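Local coordinates for putative alpha-L-fucosidase (Bacteroides thetaiotaomicron, PDB 4H41), which probably hydrolyses alpha-L-fucosyl linkages, perhaps of host glycans, as part of carbohydrate metabolism, at the interface of chains A and B. Coordinates in Å, arbitrary orientation; residue numbers count along the deposited sequence, not the author numbering. Chains: chain A/B, putative alpha-L-fucosidase.

The interface of chains A and B. Residues chain A 281, 283, 286-287, 325; chain B 46-48, 283-285, 323.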
# COMPACT_ATOMS: atom_id res chain seq x y z
N MSE A 281 -3.00 -0.45 11.20
CA MSE A 281 -3.47 0.16 9.96
C MSE A 281 -3.97 -0.86 8.95
O MSE A 281 -3.51 -2.01 8.93
CB MSE A 281 -2.31 0.95 9.35
CG MSE A 281 -1.76 2.03 10.26
SE MSE A 281 -3.01 3.54 10.38
CE MSE A 281 -3.51 3.50 12.22
N ILE A 283 -3.21 -1.12 5.82
CA ILE A 283 -2.15 -1.46 4.84
C ILE A 283 -1.14 -2.25 5.66
O ILE A 283 -0.65 -1.71 6.64
CB ILE A 283 -1.53 -0.22 4.19
CG1 ILE A 283 -2.58 0.55 3.33
CG2 ILE A 283 -0.32 -0.63 3.32
CD1 ILE A 283 -2.13 1.89 2.80
N LEU A 286 3.20 -0.39 6.70
CA LEU A 286 3.96 0.84 6.48
C LEU A 286 4.62 1.27 7.80
O LEU A 286 4.35 0.66 8.85
CB LEU A 286 3.05 1.94 5.91
CG LEU A 286 2.66 1.69 4.45
CD1 LEU A 286 1.62 2.69 4.00
CD2 LEU A 286 3.87 1.76 3.53
N PRO A 287 5.53 2.25 7.77
CA PRO A 287 6.24 2.62 8.99
C PRO A 287 5.33 3.07 10.14
O PRO A 287 4.28 3.65 9.94
CB PRO A 287 7.11 3.78 8.53
CG PRO A 287 7.37 3.45 7.08
CD PRO A 287 6.06 2.99 6.61
N GLN A 325 7.65 7.73 4.74
CA GLN A 325 7.33 7.92 6.15
C GLN A 325 8.47 7.39 7.04
O GLN A 325 8.59 7.78 8.20
CB GLN A 325 6.02 7.18 6.55
CG GLN A 325 4.82 7.47 5.61
CD GLN A 325 4.72 6.50 4.46
OE1 GLN A 325 5.72 5.90 4.02
NE2 GLN A 325 3.52 6.25 3.99
N ILE B 46 -5.10 5.81 8.64
CA ILE B 46 -4.14 6.28 7.62
C ILE B 46 -2.75 6.25 8.26
O ILE B 46 -2.52 6.97 9.25
CB ILE B 46 -4.48 7.68 7.12
CG1 ILE B 46 -5.97 7.81 6.66
CG2 ILE B 46 -3.50 8.09 6.01
CD1 ILE B 46 -6.39 6.82 5.55
N PRO B 47 -1.79 5.52 7.67
CA PRO B 47 -0.46 5.42 8.28
C PRO B 47 0.19 6.78 8.46
O PRO B 47 0.03 7.69 7.64
CB PRO B 47 0.32 4.52 7.33
CG PRO B 47 -0.74 3.64 6.74
CD PRO B 47 -1.90 4.57 6.53
N HIS B 48 0.85 6.92 9.58
CA HIS B 48 1.45 8.20 10.00
C HIS B 48 2.64 8.57 9.14
O HIS B 48 3.46 7.69 8.81
CB HIS B 48 1.88 8.07 11.47
CG HIS B 48 2.13 9.37 12.18
ND1 HIS B 48 1.13 10.30 12.37
CD2 HIS B 48 3.25 9.82 12.80
CE1 HIS B 48 1.67 11.29 13.08
NE2 HIS B 48 2.94 11.06 13.34
N ILE B 283 -5.99 -1.16 -2.44
CA ILE B 283 -5.11 -0.62 -1.40
C ILE B 283 -5.95 0.44 -0.71
O ILE B 283 -6.41 1.35 -1.39
CB ILE B 283 -3.79 -0.04 -1.96
CG1 ILE B 283 -2.93 -1.16 -2.59
CG2 ILE B 283 -3.00 0.67 -0.84
CD1 ILE B 283 -1.70 -0.66 -3.37
N ARG B 284 -6.17 0.33 0.60
CA ARG B 284 -6.98 1.28 1.34
C ARG B 284 -6.08 2.13 2.21
O ARG B 284 -5.70 1.68 3.27
CB ARG B 284 -8.04 0.52 2.16
CG ARG B 284 -9.02 -0.23 1.23
CD ARG B 284 -9.99 -1.09 1.99
NE ARG B 284 -11.05 -0.34 2.63
CZ ARG B 284 -12.13 0.17 2.02
NH1 ARG B 284 -12.28 0.05 0.70
NH2 ARG B 284 -13.05 0.81 2.72
N PHE B 285 -5.65 3.34 1.77
CA PHE B 285 -6.07 4.08 0.59
C PHE B 285 -4.93 4.90 0.05
O PHE B 285 -4.07 5.32 0.82
CB PHE B 285 -7.22 5.07 0.94
CG PHE B 285 -8.38 4.46 1.68
CD1 PHE B 285 -9.44 3.90 0.99
CD2 PHE B 285 -8.44 4.50 3.07
CE1 PHE B 285 -10.53 3.33 1.68
CE2 PHE B 285 -9.52 3.94 3.75
CZ PHE B 285 -10.57 3.39 3.05
N TYR B 323 2.95 9.53 -0.56
CA TYR B 323 2.24 9.02 -1.71
C TYR B 323 2.47 10.02 -2.82
O TYR B 323 1.79 11.05 -2.88
CB TYR B 323 0.72 8.85 -1.42
CG TYR B 323 0.39 8.07 -0.17
CD1 TYR B 323 1.22 7.03 0.28
CD2 TYR B 323 -0.78 8.31 0.53
CE1 TYR B 323 0.87 6.24 1.37
CE2 TYR B 323 -1.12 7.56 1.66
CZ TYR B 323 -0.29 6.53 2.07
OH TYR B 323 -0.59 5.78 3.19
O HOH W 1 3.75 5.16 7.66
O HOH W 2 1.02 7.39 4.97
O HOH W 3 1.58 4.52 10.85
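The ring of B:Tyr323 meets the side-chain amide of A:Gln325 at about a right angle, with the two planes 82° apart; ring carbon CE1 lies 3.7 Å from the amide nitrogen NE2, so the two groups do not stack. At the hydroxyl end of the same ring, OH approaches the methyl CD1 of A:Leu286. Within chain B, CE1 of B:Phe285 sits over the centre of the B:Arg284 guanidinium, and CB of B:Arg284 over the centre of the phenyl ring. This patch between two copies of a DUF4434-family protein is built mostly of loops, with the first residue of helix 325-337 of chain A, and may reflect crystal packing rather than a biological pairing.

B:Pro47 wedges between two side chains of chain A: its CG lies 3.7 Å from A:Leu286 CD1, while A:Met281, a selenomethionine bent at chi2 and chi3, brings SE within 3.8 Å of the proline CA. A:Ile283, with CG1 beside its own backbone N (chi1 -64°), sends CD1 to 3.9 Å from CG2 of B:Ile283 and packs CG1 against the carbonyl O of B:Arg284. An alanine in place of A:Ile283 lacks CG1 and CD1 and would probably open a gap beside CG2 of B:Ile283 and leave the B:Arg284 carbonyl without its packing partner.

Polar links run through water: one joins A:Gln325 NE2 (2.9 Å, 169° at H) to B:Pro47 O, while two others connect the carbonyl O of A:Pro287 to B:His48, one at its backbone N (2.8 Å) and one at its O.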